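Local coordinates for SH2 domain-containing protein 3C (PDB 3T6G) that acts as an adapter in cell adhesion and migration signalling, its C-terminal Cdc25-homology domain closed, unfit for canonical nucleotide exchange and competent to bind BCAR1, at residues A54-K59 with P271-V276; F103-I108 with E280-L285; G140-M145 with E261-G266. The protein carries 2 engineered substitutions. All blocks are in the same frame, centred on the assembly; numbering follows the deposited sequence.

Overall arrangement
All three contacts lie in the all-helical Cdc25-homology (Ras-GEF) domain. Contact 1 is in the middle, its centre about 13 Å from the centres of both contact 2 and contact 3. Contacts 2 and 3 are about 22 Å apart between centres and do not touch; their nearest atoms are about 5 Å apart. Helices 271-276 and 279-287 follow each other in the chain, and Gln282 NE2 probably bonds to Val276 O at 2.9 Å, tying contact 1 to contact 2. Likewise, Thr58 OG1 and Asn144 ND2 are 3.3 Å apart, a probable hydrogen bond between contacts 1 and 3. Contact 3 is nested in the chain loops closed by the other two.

Contact 1: A54-K59 with P271-V276; sequences ARHVTK and PELLEV
His56 of helix 50-64 reaches across to Leu273 and Leu274 of helix 271-276. The two short helical segments cross at -60°, with axes 9.2 Å apart. The CB of His56 points at the other helix. CG lies anti to the carbonyl carbon (chi1 -79°), which sends the ring out between the helices. Along the ring, CG meets Leu273 CD1. CD2 comes closest: it is 3.4 Å from Leu273 CB, and Leu274 CD2 comes to it obliquely. NE2 and CE1 both lie near Leu273 CD1. That methyl sits over the centre of one ring face, 3.5 Å from the centroid and 11° off the normal, a CH-pi contact. Leu274 CD2 also rests 3.7 Å from His56 O. More loosely, Lys59 CE lies 4.4 Å from Leu274 CD1.

No hydrogen bond joins the two segments. Both ring nitrogens have partners just outside them: ND1 bonds to Thr52 O and NE2 to the backbone N of Arg270. Phe267 meets the same ring in a T-shaped stack. The contact joins an early helix of the Cdc25-homology domain to a short helix late in the domain. ND1 facing a carbonyl and NE2 facing an amide N-H is consistent with a neutral imidazole carrying its proton on ND1, with its two nitrogen bonds fixing the rotation of the ring while Leu273 CD1 sits over one face.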
ATOM      1  N   ALA A  54     -15.635   3.874  11.270  1.00 61.79           N
ATOM      2  CA  ALA A  54     -14.642   2.860  10.951  1.00 60.06           C
ATOM      3  C   ALA A  54     -15.249   1.785  10.080  1.00 63.72           C
ATOM      4  O   ALA A  54     -14.646   1.369   9.096  1.00 58.07           O
ATOM      5  CB  ALA A  54     -14.074   2.243  12.224  1.00 52.16           C
ATOM      6  N   ARG A  55     -16.440   1.331  10.450  1.00 62.23           N
ATOM      7  CA  ARG A  55     -17.106   0.305   9.679  1.00 55.44           C
ATOM      8  C   ARG A  55     -17.319   0.800   8.260  1.00 57.43           C
ATOM      9  O   ARG A  55     -17.122   0.062   7.294  1.00 53.44           O
ATOM     10  CB  ARG A  55     -18.430  -0.076  10.309  1.00 50.23           C
ATOM     11  CG  ARG A  55     -18.324  -1.166  11.348  1.00 63.93           C
ATOM     12  CD  ARG A  55     -19.718  -1.679  11.727  1.00 84.23           C
ATOM     13  NE  ARG A  55     -19.773  -2.164  13.102  1.00 92.94           N
ATOM     14  CZ  ARG A  55     -20.265  -1.474  14.125  1.00104.83           C
ATOM     15  NH1 ARG A  55     -20.771  -0.261  13.930  1.00114.10           N
ATOM     16  NH2 ARG A  55     -20.265  -2.001  15.343  1.00109.51           N
ATOM     17  N   HIS A  56     -17.701   2.060   8.124  1.00 55.00           N
ATOM     18  CA  HIS A  56     -17.958   2.587   6.796  1.00 53.69           C
ATOM     19  C   HIS A  56     -16.737   2.617   5.867  1.00 67.66           C
ATOM     20  O   HIS A  56     -16.857   2.206   4.716  1.00 64.36           O
ATOM     21  CB  HIS A  56     -18.634   3.942   6.879  1.00 42.76           C
ATOM     22  CG  HIS A  56     -20.100   3.843   7.171  1.00 56.43           C
ATOM     23  ND1 HIS A  56     -20.585   3.271   8.328  1.00 53.16           N
ATOM     24  CD2 HIS A  56     -21.183   4.175   6.431  1.00 57.92           C
ATOM     25  CE1 HIS A  56     -21.901   3.279   8.299  1.00 51.59           C
ATOM     26  NE2 HIS A  56     -22.293   3.830   7.161  1.00 57.20           N
ATOM     27  N   VAL A  57     -15.579   3.093   6.359  1.00 66.81           N
ATOM     28  CA  VAL A  57     -14.394   3.211   5.511  1.00 57.78           C
ATOM     29  C   VAL A  57     -13.841   1.865   5.159  1.00 52.54           C
ATOM     30  O   VAL A  57     -13.268   1.711   4.097  1.00 47.87           O
ATOM     31  CB  VAL A  57     -13.184   3.873   6.183  1.00 58.07           C
ATOM     32  CG1 VAL A  57     -12.701   5.055   5.361  1.00 56.61           C
ATOM     33  CG2 VAL A  57     -13.470   4.194   7.604  1.00 63.32           C
ATOM     34  N   THR A  58     -13.913   0.939   6.111  1.00 46.85           N
ATOM     35  CA  THR A  58     -13.404  -0.388   5.921  1.00 54.02           C
ATOM     36  C   THR A  58     -14.137  -1.014   4.750  1.00 67.29           C
ATOM     37  O   THR A  58     -13.514  -1.671   3.917  1.00 56.61           O
ATOM     38  CB  THR A  58     -13.633  -1.244   7.144  1.00 55.37           C
ATOM     39  OG1 THR A  58     -12.811  -0.766   8.204  1.00 57.22           O
ATOM     40  CG2 THR A  58     -13.254  -2.685   6.845  1.00 56.77           C
ATOM     41  N   LYS A  59     -15.457  -0.801   4.689  1.00 68.97           N
ATOM     42  CA  LYS A  59     -16.266  -1.380   3.620  1.00 63.47           C
ATOM     43  C   LYS A  59     -15.750  -0.892   2.276  1.00 59.05           C
ATOM     44  O   LYS A  59     -15.483  -1.672   1.363  1.00 54.31           O
ATOM     45  CB  LYS A  59     -17.726  -0.977   3.769  1.00 64.36           C
ATOM     46  CG  LYS A  59     -18.714  -2.006   3.236  1.00 70.78           C
ATOM     47  CD  LYS A  59     -19.023  -1.862   1.755  1.00 71.73           C
ATOM     48  CE  LYS A  59     -20.555  -1.801   1.495  1.00 92.17           C
ATOM     49  NZ  LYS A  59     -21.328  -3.018   1.909  1.00 83.14           N
ATOM     50  N   PRO A 271     -25.632   5.466   3.146  1.00 63.11           N
ATOM     51  CA  PRO A 271     -25.270   5.978   1.826  1.00 62.09           C
ATOM     52  C   PRO A 271     -24.362   7.211   1.835  1.00 67.44           C
ATOM     53  O   PRO A 271     -23.274   7.167   1.238  1.00 77.69           O
ATOM     54  CB  PRO A 271     -26.632   6.329   1.214  1.00 66.25           C
ATOM     55  CG  PRO A 271     -27.693   5.667   2.141  1.00 59.06           C
ATOM     56  CD  PRO A 271     -26.932   4.789   3.098  1.00 58.65           C
ATOM     57  N   GLU A 272     -24.791   8.286   2.492  1.00 67.87           N
ATOM     58  CA  GLU A 272     -24.053   9.555   2.441  1.00 66.72           C
ATOM     59  C   GLU A 272     -22.670   9.402   3.034  1.00 66.79           C
ATOM     60  O   GLU A 272     -21.700  10.011   2.584  1.00 70.93           O
ATOM     61  CB  GLU A 272     -24.801  10.654   3.185  1.00 67.66           C
ATOM     62  CG  GLU A 272     -26.257  10.808   2.785  1.00 74.20           C
ATOM     63  CD  GLU A 272     -26.846  12.115   3.286  1.00 82.61           C
ATOM     64  OE1 GLU A 272     -27.063  12.240   4.512  1.00 82.33           O
ATOM     65  OE2 GLU A 272     -27.073  13.022   2.453  1.00 86.23           O
ATOM     66  N   LEU A 273     -22.594   8.571   4.056  1.00 69.08           N
ATOM     67  CA  LEU A 273     -21.349   8.315   4.732  1.00 66.53           C
ATOM     68  C   LEU A 273     -20.426   7.574   3.790  1.00 68.70           C
ATOM     69  O   LEU A 273     -19.242   7.912   3.702  1.00 67.05           O
ATOM     70  CB  LEU A 273     -21.603   7.496   5.989  1.00 74.99           C
ATOM     71  CG  LEU A 273     -21.233   8.120   7.326  1.00 70.39           C
ATOM     72  CD1 LEU A 273     -21.231   7.024   8.372  1.00 76.58           C
ATOM     73  CD2 LEU A 273     -19.856   8.757   7.247  1.00 67.44           C
ATOM     74  N   LEU A 274     -20.956   6.576   3.074  1.00 70.04           N
ATOM     75  CA  LEU A 274     -20.146   5.869   2.067  1.00 58.49           C
ATOM     76  C   LEU A 274     -19.658   6.879   1.049  1.00 57.04           C
ATOM     77  O   LEU A 274     -18.468   6.897   0.718  1.00 58.31           O
ATOM     78  CB  LEU A 274     -20.900   4.727   1.372  1.00 57.08           C
ATOM     79  CG  LEU A 274     -21.218   3.517   2.254  1.00 56.32           C
ATOM     80  CD1 LEU A 274     -21.888   2.396   1.495  1.00 63.67           C
ATOM     81  CD2 LEU A 274     -19.973   3.009   2.881  1.00 51.08           C
ATOM     82  N   GLU A 275     -20.539   7.760   0.577  1.00 43.88           N
ATOM     83  CA  GLU A 275     -20.045   8.760  -0.374  1.00 48.43           C
ATOM     84  C   GLU A 275     -18.802   9.495   0.155  1.00 61.68           C
ATOM     85  O   GLU A 275     -17.805   9.656  -0.581  1.00 59.80           O
ATOM     86  CB  GLU A 275     -21.120   9.758  -0.736  1.00 54.81           C
ATOM     87  CG  GLU A 275     -20.732  10.674  -1.867  1.00 61.66           C
ATOM     88  CD  GLU A 275     -21.953  11.180  -2.622  1.00 71.95           C
ATOM     89  OE1 GLU A 275     -23.049  10.598  -2.433  1.00 73.82           O
ATOM     90  OE2 GLU A 275     -21.824  12.158  -3.398  1.00 76.71           O
ATOM     91  N   VAL A 276     -18.862   9.908   1.434  1.00 56.56           N
ATOM     92  CA  VAL A 276     -17.829  10.750   2.061  1.00 50.08           C
ATOM     93  C   VAL A 276     -16.473  10.057   2.042  1.00 56.98           C
ATOM     94  O   VAL A 276     -15.434  10.681   1.857  1.00 52.66           O
ATOM     95  CB  VAL A 276     -18.229  11.119   3.525  1.00 59.02           C
ATOM     96  CG1 VAL A 276     -17.089  11.763   4.237  1.00 52.98           C
ATOM     97  CG2 VAL A 276     -19.470  12.051   3.544  1.00 46.36           C
TER

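Contact 2: F103-I108 with E280-L285; sequences FHTMSI and EFQMRL
Thr105 and Met106 of helix 93-115 receive the side chain of Gln282 from helix 279-287. Gln282 stays straight past CG, which carries its amide to the other helix. The crowding is at this amide. The methyl CE of Met106 lies 3.2 Å from Gln282 NE2, and SD is 3.9 Å from the same nitrogen. The bends at chi2 and chi3 of Met106 (75° and 38°) turn CE back to Gln282, although the side chain starts out pointing away overall. Gln282 OE1 is against the backbone of the first helix, 3.5 Å from Met106 CA. Thr105 CG2 completes the close set, 3.6 Å from Gln282 OE1 and 3.7 Å from Gln282 CB. The Thr105 and Gln282 side chains run alongside each other, pointing opposite ways.

This is a helix-helix crossing inside the all-helical Cdc25-homology domain. The short segments cross at 57°, with axes 9.9 Å apart, and pack by side chains without a hydrogen bond between them. Gln282 NE2 and Thr105 OG1 find their partners elsewhere. Gln282 NE2 donates to Val276 O, at the end of the preceding helix 271-276. Thr105 OG1 bonds to Tyr300 OH and Glu101 OE2.

The looser part is at Met283. Its CG is 4.4 Å from Thr105 CG2, and its side chain also touches Glu101. All four touching residues are buried, so this looser flank also lies inside the domain. Leu286 and Trp287 of the same helix 279-287 also touch Thr105.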
ATOM      1  N   PHE A 103      -5.184   6.364  -0.166  1.00 61.73           N
ATOM      2  CA  PHE A 103      -4.445   6.596   1.067  1.00 60.24           C
ATOM      3  C   PHE A 103      -4.123   8.085   1.307  1.00 68.45           C
ATOM      4  O   PHE A 103      -4.623   8.691   2.273  1.00 62.26           O
ATOM      5  CB  PHE A 103      -3.162   5.774   1.032  1.00 53.67           C
ATOM      6  CG  PHE A 103      -2.422   5.726   2.340  1.00 58.49           C
ATOM      7  CD1 PHE A 103      -2.711   4.747   3.282  1.00 52.67           C
ATOM      8  CD2 PHE A 103      -1.410   6.632   2.612  1.00 53.71           C
ATOM      9  CE1 PHE A 103      -2.016   4.682   4.474  1.00 55.25           C
ATOM     10  CE2 PHE A 103      -0.704   6.567   3.810  1.00 47.76           C
ATOM     11  CZ  PHE A 103      -1.006   5.589   4.738  1.00 51.20           C
ATOM     12  N   HIS A 104      -3.312   8.694   0.447  1.00 64.11           N
ATOM     13  CA  HIS A 104      -2.966  10.070   0.744  1.00 67.72           C
ATOM     14  C   HIS A 104      -4.150  11.026   0.686  1.00 64.43           C
ATOM     15  O   HIS A 104      -4.234  11.967   1.471  1.00 63.73           O
ATOM     16  CB  HIS A 104      -1.791  10.614  -0.071  1.00 76.74           C
ATOM     17  CG  HIS A 104      -1.212  11.870   0.523  1.00 88.52           C
ATOM     18  ND1 HIS A 104      -0.864  11.967   1.857  1.00 85.13           N
ATOM     19  CD2 HIS A 104      -0.976  13.092  -0.015  1.00 88.09           C
ATOM     20  CE1 HIS A 104      -0.415  13.183   2.107  1.00 83.59           C
ATOM     21  NE2 HIS A 104      -0.468  13.885   0.988  1.00 85.95           N
ATOM     22  N   THR A 105      -5.056  10.796  -0.253  1.00 64.57           N
ATOM     23  CA  THR A 105      -6.202  11.674  -0.405  1.00 57.05           C
ATOM     24  C   THR A 105      -7.155  11.628   0.808  1.00 59.60           C
ATOM     25  O   THR A 105      -7.701  12.646   1.222  1.00 47.49           O
ATOM     26  CB  THR A 105      -6.896  11.400  -1.708  1.00 53.30           C
ATOM     27  OG1 THR A 105      -6.067  11.918  -2.742  1.00 59.36           O
ATOM     28  CG2 THR A 105      -8.264  12.096  -1.782  1.00 46.97           C
ATOM     29  N   MET A 106      -7.311  10.444   1.379  1.00 55.94           N
ATOM     30  CA  MET A 106      -8.029  10.260   2.625  1.00 49.92           C
ATOM     31  C   MET A 106      -7.392  11.101   3.747  1.00 60.94           C
ATOM     32  O   MET A 106      -8.084  11.888   4.398  1.00 69.48           O
ATOM     33  CB  MET A 106      -8.007   8.770   2.974  1.00 45.97           C
ATOM     34  CG  MET A 106      -8.572   8.376   4.331  1.00 47.89           C
ATOM     35  SD  MET A 106     -10.365   8.447   4.381  1.00 67.11           S
ATOM     36  CE  MET A 106     -10.881   7.837   2.772  1.00 54.58           C
ATOM     37  N   SER A 107      -6.087  10.933   3.971  1.00 57.64           N
ATOM     38  CA  SER A 107      -5.347  11.699   4.997  1.00 56.23           C
ATOM     39  C   SER A 107      -5.587  13.199   4.857  1.00 57.45           C
ATOM     40  O   SER A 107      -5.843  13.901   5.838  1.00 60.15           O
ATOM     41  CB  SER A 107      -3.858  11.408   4.915  1.00 53.56           C
ATOM     42  OG  SER A 107      -3.604  10.059   5.253  1.00 59.80           O
ATOM     43  N   ILE A 108      -5.564  13.678   3.623  1.00 52.56           N
ATOM     44  CA  ILE A 108      -5.911  15.062   3.369  1.00 56.20           C
ATOM     45  C   ILE A 108      -7.343  15.386   3.865  1.00 62.49           C
ATOM     46  O   ILE A 108      -7.565  16.384   4.555  1.00 64.84           O
ATOM     47  CB  ILE A 108      -5.788  15.367   1.877  1.00 52.82           C
ATOM     48  CG1 ILE A 108      -4.346  15.127   1.412  1.00 60.68           C
ATOM     49  CG2 ILE A 108      -6.209  16.790   1.593  1.00 50.22           C
ATOM     50  CD1 ILE A 108      -4.034  15.724   0.036  1.00 62.79           C
ATOM     51  N   GLU A 280     -13.198   9.154  -5.273  1.00 52.06           N
ATOM     52  CA  GLU A 280     -13.799  10.023  -6.274  1.00 58.56           C
ATOM     53  C   GLU A 280     -14.524  11.205  -5.632  1.00 62.09           C
ATOM     54  O   GLU A 280     -14.375  12.349  -6.066  1.00 68.49           O
ATOM     55  CB  GLU A 280     -14.776   9.233  -7.152  1.00 64.32           C
ATOM     56  CG  GLU A 280     -14.236   7.886  -7.632  1.00 63.54           C
ATOM     57  CD  GLU A 280     -14.801   7.471  -8.993  1.00 77.20           C
ATOM     58  OE1 GLU A 280     -14.823   6.260  -9.306  1.00 82.58           O
ATOM     59  OE2 GLU A 280     -15.210   8.357  -9.767  1.00 85.58           O
ATOM     60  N   PHE A 281     -15.320  10.938  -4.602  1.00 61.09           N
ATOM     61  CA  PHE A 281     -15.993  12.029  -3.902  1.00 60.38           C
ATOM     62  C   PHE A 281     -14.935  12.992  -3.339  1.00 58.73           C
ATOM     63  O   PHE A 281     -15.029  14.221  -3.498  1.00 57.04           O
ATOM     64  CB  PHE A 281     -16.903  11.501  -2.782  1.00 56.17           C
ATOM     65  CG  PHE A 281     -17.318  12.562  -1.793  1.00 58.45           C
ATOM     66  CD1 PHE A 281     -18.386  13.411  -2.066  1.00 63.29           C
ATOM     67  CD2 PHE A 281     -16.638  12.715  -0.590  1.00 63.56           C
ATOM     68  CE1 PHE A 281     -18.775  14.400  -1.150  1.00 70.70           C
ATOM     69  CE2 PHE A 281     -17.018  13.701   0.337  1.00 62.32           C
ATOM     70  CZ  PHE A 281     -18.080  14.549   0.058  1.00 58.99           C
ATOM     71  N   GLN A 282     -13.911  12.429  -2.706  1.00 49.49           N
ATOM     72  CA  GLN A 282     -12.855  13.258  -2.138  1.00 55.98           C
ATOM     73  C   GLN A 282     -12.104  14.088  -3.171  1.00 63.79           C
ATOM     74  O   GLN A 282     -11.959  15.296  -3.008  1.00 68.40           O
ATOM     75  CB  GLN A 282     -11.932  12.418  -1.277  1.00 51.80           C
ATOM     76  CG  GLN A 282     -12.718  11.809  -0.119  1.00 61.32           C
ATOM     77  CD  GLN A 282     -11.908  10.879   0.731  1.00 56.08           C
ATOM     78  OE1 GLN A 282     -10.749  10.627   0.445  1.00 61.02           O
ATOM     79  NE2 GLN A 282     -12.522  10.339   1.777  1.00 55.53           N
ATOM     80  N   MET A 283     -11.656  13.457  -4.249  1.00 61.69           N
ATOM     81  CA  MET A 283     -10.947  14.201  -5.274  1.00 58.95           C
ATOM     82  C   MET A 283     -11.756  15.411  -5.732  1.00 63.84           C
ATOM     83  O   MET A 283     -11.243  16.520  -5.779  1.00 70.44           O
ATOM     84  CB  MET A 283     -10.563  13.288  -6.442  1.00 62.12           C
ATOM     85  CG  MET A 283      -9.626  12.179  -6.009  1.00 54.89           C
ATOM     86  SD  MET A 283      -9.318  10.964  -7.287  1.00 67.81           S
ATOM     87  CE  MET A 283      -8.262  11.932  -8.396  1.00 53.86           C
ATOM     88  N   ARG A 284     -13.028  15.198  -6.041  1.00 70.27           N
ATOM     89  CA  ARG A 284     -13.920  16.282  -6.459  1.00 71.05           C
ATOM     90  C   ARG A 284     -14.133  17.339  -5.380  1.00 76.10           C
ATOM     91  O   ARG A 284     -14.096  18.547  -5.649  1.00 78.04           O
ATOM     92  CB  ARG A 284     -15.267  15.701  -6.878  1.00 72.76           C
ATOM     93  CG  ARG A 284     -15.272  15.147  -8.291  1.00 61.44           C
ATOM     94  CD  ARG A 284     -15.370  16.298  -9.254  1.00 64.85           C
ATOM     95  NE  ARG A 284     -16.041  15.876 -10.471  1.00 86.95           N
ATOM     96  CZ  ARG A 284     -17.274  16.220 -10.816  1.00 88.69           C
ATOM     97  NH1 ARG A 284     -17.986  17.021 -10.038  1.00 78.78           N
ATOM     98  NH2 ARG A 284     -17.783  15.769 -11.956  1.00102.38           N
ATOM     99  N   LEU A 285     -14.366  16.881  -4.155  1.00 73.88           N
ATOM    100  CA  LEU A 285     -14.478  17.787  -3.015  1.00 66.48           C
ATOM    101  C   LEU A 285     -13.245  18.660  -2.906  1.00 59.74           C
ATOM    102  O   LEU A 285     -13.327  19.874  -2.900  1.00 61.28           O
ATOM    103  CB  LEU A 285     -14.615  16.990  -1.724  1.00 62.64           C
ATOM    104  CG  LEU A 285     -14.493  17.785  -0.432  1.00 62.58           C
ATOM    105  CD1 LEU A 285     -15.628  18.769  -0.341  1.00 66.44           C
ATOM    106  CD2 LEU A 285     -14.509  16.829   0.749  1.00 64.73           C
TER

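Contact 3: G140-M145 with E261-G266; sequences GTMGNM and EVKLQG
Lys263, in segment 261-266, gives its ammonium group to the backbone carbonyl of Thr141. The carbonyl belongs to the turn between helices 121-140 and 145-155 of the Cdc25-homology domain. The bond from Lys263 NZ to Thr141 O is 3.1 Å long and nearly along the C=O axis (164°). Bends at chi3 and chi4 of Lys263 bring NZ round to this oxygen. Its CE also lies 3.4 Å from Met142 O. Further back, the aliphatic part of the lysine is crossed by Met142, whose CE meets Lys263 CD at 3.4 Å. The same methyl touches Leu264 CD2 at 4.0 Å, so the terminal methyl lies against both residues.

The next shell holds these groups in place. Lys263 NZ has a second, weak bond to Asn203 OD1, and its side chain touches Thr205. Met142 is backed by Ala54, Arg55 and Thr58 of helix 50-64. Thr141 OG1 bonds to Glu137 OE1, one turn back in the preceding helix.

Within the turn, Gly143 leaves helical geometry with positive phi, and Asn144 is at the N-cap of helix 145-155. Asn144 OD1 makes weak bonds to the backbone N atoms of Phe146 and Ser147. Its ND2 donates to Asp61 OD2 and Thr58 OG1.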
ATOM      1  N   GLY A 140      -8.207  -1.899  15.834  1.00 69.85           N
ATOM      2  CA  GLY A 140      -8.586  -2.932  16.780  1.00 68.30           C
ATOM      3  C   GLY A 140      -9.889  -3.625  16.467  1.00 73.52           C
ATOM      4  O   GLY A 140      -9.957  -4.844  16.421  1.00 85.05           O
ATOM      5  N   THR A 141     -10.939  -2.848  16.269  1.00 70.53           N
ATOM      6  CA  THR A 141     -12.237  -3.422  15.970  1.00 66.68           C
ATOM      7  C   THR A 141     -12.266  -3.952  14.533  1.00 65.29           C
ATOM      8  O   THR A 141     -12.602  -5.114  14.294  1.00 65.54           O
ATOM      9  CB  THR A 141     -13.357  -2.385  16.174  1.00 60.76           C
ATOM     10  OG1 THR A 141     -13.357  -1.954  17.535  1.00 66.64           O
ATOM     11  CG2 THR A 141     -14.683  -2.999  15.882  1.00 57.21           C
ATOM     12  N   MET A 142     -11.889  -3.097  13.587  1.00 57.94           N
ATOM     13  CA  MET A 142     -11.952  -3.425  12.167  1.00 52.60           C
ATOM     14  C   MET A 142     -10.770  -4.221  11.603  1.00 61.80           C
ATOM     15  O   MET A 142     -10.878  -4.778  10.514  1.00 68.55           O
ATOM     16  CB  MET A 142     -12.103  -2.140  11.350  1.00 47.27           C
ATOM     17  CG  MET A 142     -13.404  -1.404  11.592  1.00 51.56           C
ATOM     18  SD  MET A 142     -14.705  -2.550  12.054  1.00 66.92           S
ATOM     19  CE  MET A 142     -15.211  -3.075  10.428  1.00 45.48           C
ATOM     20  N   GLY A 143      -9.641  -4.250  12.314  1.00 64.54           N
ATOM     21  CA  GLY A 143      -8.416  -4.845  11.782  1.00 55.46           C
ATOM     22  C   GLY A 143      -8.135  -4.388  10.352  1.00 54.27           C
ATOM     23  O   GLY A 143      -7.846  -5.195   9.480  1.00 52.85           O
ATOM     24  N   ASN A 144      -8.268  -3.086  10.118  1.00 50.80           N
ATOM     25  CA  ASN A 144      -8.052  -2.483   8.813  1.00 52.04           C
ATOM     26  C   ASN A 144      -6.790  -1.617   8.853  1.00 59.98           C
ATOM     27  O   ASN A 144      -6.873  -0.430   9.179  1.00 62.07           O
ATOM     28  CB  ASN A 144      -9.289  -1.646   8.402  1.00 33.47           C
ATOM     29  CG  ASN A 144      -9.060  -0.878   7.128  1.00 43.87           C
ATOM     30  OD1 ASN A 144      -8.028  -1.068   6.474  1.00 45.43           O
ATOM     31  ND2 ASN A 144      -9.997   0.002   6.762  1.00 36.46           N
ATOM     32  N   MET A 145      -5.627  -2.209   8.541  1.00 60.77           N
ATOM     33  CA  MET A 145      -4.341  -1.500   8.623  1.00 56.08           C
ATOM     34  C   MET A 145      -4.238  -0.382   7.599  1.00 55.60           C
ATOM     35  O   MET A 145      -3.482   0.565   7.772  1.00 57.51           O
ATOM     36  CB  MET A 145      -3.150  -2.438   8.414  1.00 49.92           C
ATOM     37  CG  MET A 145      -2.996  -3.585   9.390  1.00 48.03           C
ATOM     38  SD  MET A 145      -3.056  -3.081  11.130  1.00 63.89           S
ATOM     39  CE  MET A 145      -4.803  -2.735  11.326  1.00 93.53           C
ATOM     40  N   GLU A 261     -16.135 -10.112   5.459  1.00 66.69           N
ATOM     41  CA  GLU A 261     -17.540 -10.351   5.177  1.00 69.45           C
ATOM     42  C   GLU A 261     -18.303 -10.720   6.452  1.00 71.15           C
ATOM     43  O   GLU A 261     -19.478 -10.356   6.619  1.00 71.77           O
ATOM     44  CB  GLU A 261     -17.729 -11.392   4.058  1.00 68.28           C
ATOM     45  CG  GLU A 261     -18.608 -10.861   2.922  1.00 74.58           C
ATOM     46  CD  GLU A 261     -18.689 -11.781   1.713  1.00 86.88           C
ATOM     47  OE1 GLU A 261     -18.567 -11.274   0.569  1.00 85.76           O
ATOM     48  OE2 GLU A 261     -18.894 -13.000   1.899  1.00 91.87           O
ATOM     49  N   VAL A 262     -17.624 -11.440   7.342  1.00 66.20           N
ATOM     50  CA  VAL A 262     -18.182 -11.804   8.634  1.00 71.55           C
ATOM     51  C   VAL A 262     -18.258 -10.622   9.602  1.00 75.62           C
ATOM     52  O   VAL A 262     -19.147 -10.546  10.436  1.00 76.77           O
ATOM     53  CB  VAL A 262     -17.346 -12.854   9.321  1.00 63.86           C
ATOM     54  CG1 VAL A 262     -17.787 -12.968  10.784  1.00 71.96           C
ATOM     55  CG2 VAL A 262     -17.508 -14.154   8.626  1.00 57.02           C
ATOM     56  N   LYS A 263     -17.306  -9.711   9.490  1.00 67.54           N
ATOM     57  CA  LYS A 263     -17.236  -8.581  10.390  1.00 64.17           C
ATOM     58  C   LYS A 263     -18.284  -7.555   9.986  1.00 71.13           C
ATOM     59  O   LYS A 263     -18.610  -6.652  10.748  1.00 69.53           O
ATOM     60  CB  LYS A 263     -15.828  -7.977  10.334  1.00 58.07           C
ATOM     61  CG  LYS A 263     -15.582  -6.912  11.362  1.00 63.59           C
ATOM     62  CD  LYS A 263     -14.250  -6.208  11.174  1.00 65.15           C
ATOM     63  CE  LYS A 263     -13.090  -7.075  11.614  1.00 64.11           C
ATOM     64  NZ  LYS A 263     -13.386  -7.788  12.868  1.00 55.75           N
ATOM     65  N   LEU A 264     -18.812  -7.690   8.774  1.00 74.85           N
ATOM     66  CA  LEU A 264     -19.748  -6.698   8.254  1.00 64.36           C
ATOM     67  C   LEU A 264     -21.118  -7.310   7.991  1.00 65.48           C
ATOM     68  O   LEU A 264     -21.987  -6.679   7.389  1.00 64.84           O
ATOM     69  CB  LEU A 264     -19.188  -6.015   6.996  1.00 56.85           C
ATOM     70  CG  LEU A 264     -18.051  -5.005   7.270  1.00 67.04           C
ATOM     71  CD1 LEU A 264     -17.547  -4.313   6.024  1.00 69.10           C
ATOM     72  CD2 LEU A 264     -18.493  -3.950   8.253  1.00 68.40           C
ATOM     73  N   GLN A 265     -21.324  -8.541   8.444  1.00 68.76           N
ATOM     74  CA  GLN A 265     -22.632  -9.149   8.255  1.00 75.48           C
ATOM     75  C   GLN A 265     -23.632  -8.480   9.196  1.00 95.97           C
ATOM     76  O   GLN A 265     -23.477  -8.497  10.420  1.00107.93           O
ATOM     77  CB  GLN A 265     -22.598 -10.678   8.402  1.00 74.33           C
ATOM     78  CG  GLN A 265     -22.146 -11.238   9.742  1.00 78.74           C
ATOM     79  CD  GLN A 265     -21.789 -12.725   9.667  1.00 88.35           C
ATOM     80  OE1 GLN A 265     -21.406 -13.229   8.610  1.00 93.85           O
ATOM     81  NE2 GLN A 265     -21.914 -13.428  10.789  1.00 90.42           N
ATOM     82  N   GLY A 266     -24.648  -7.862   8.611  1.00 97.17           N
ATOM     83  CA  GLY A 266     -25.592  -7.081   9.382  1.00 90.32           C
ATOM     84  C   GLY A 266     -25.248  -5.606   9.319  1.00 83.85           C
ATOM     85  O   GLY A 266     -25.904  -4.785   9.947  1.00 81.89           O
TER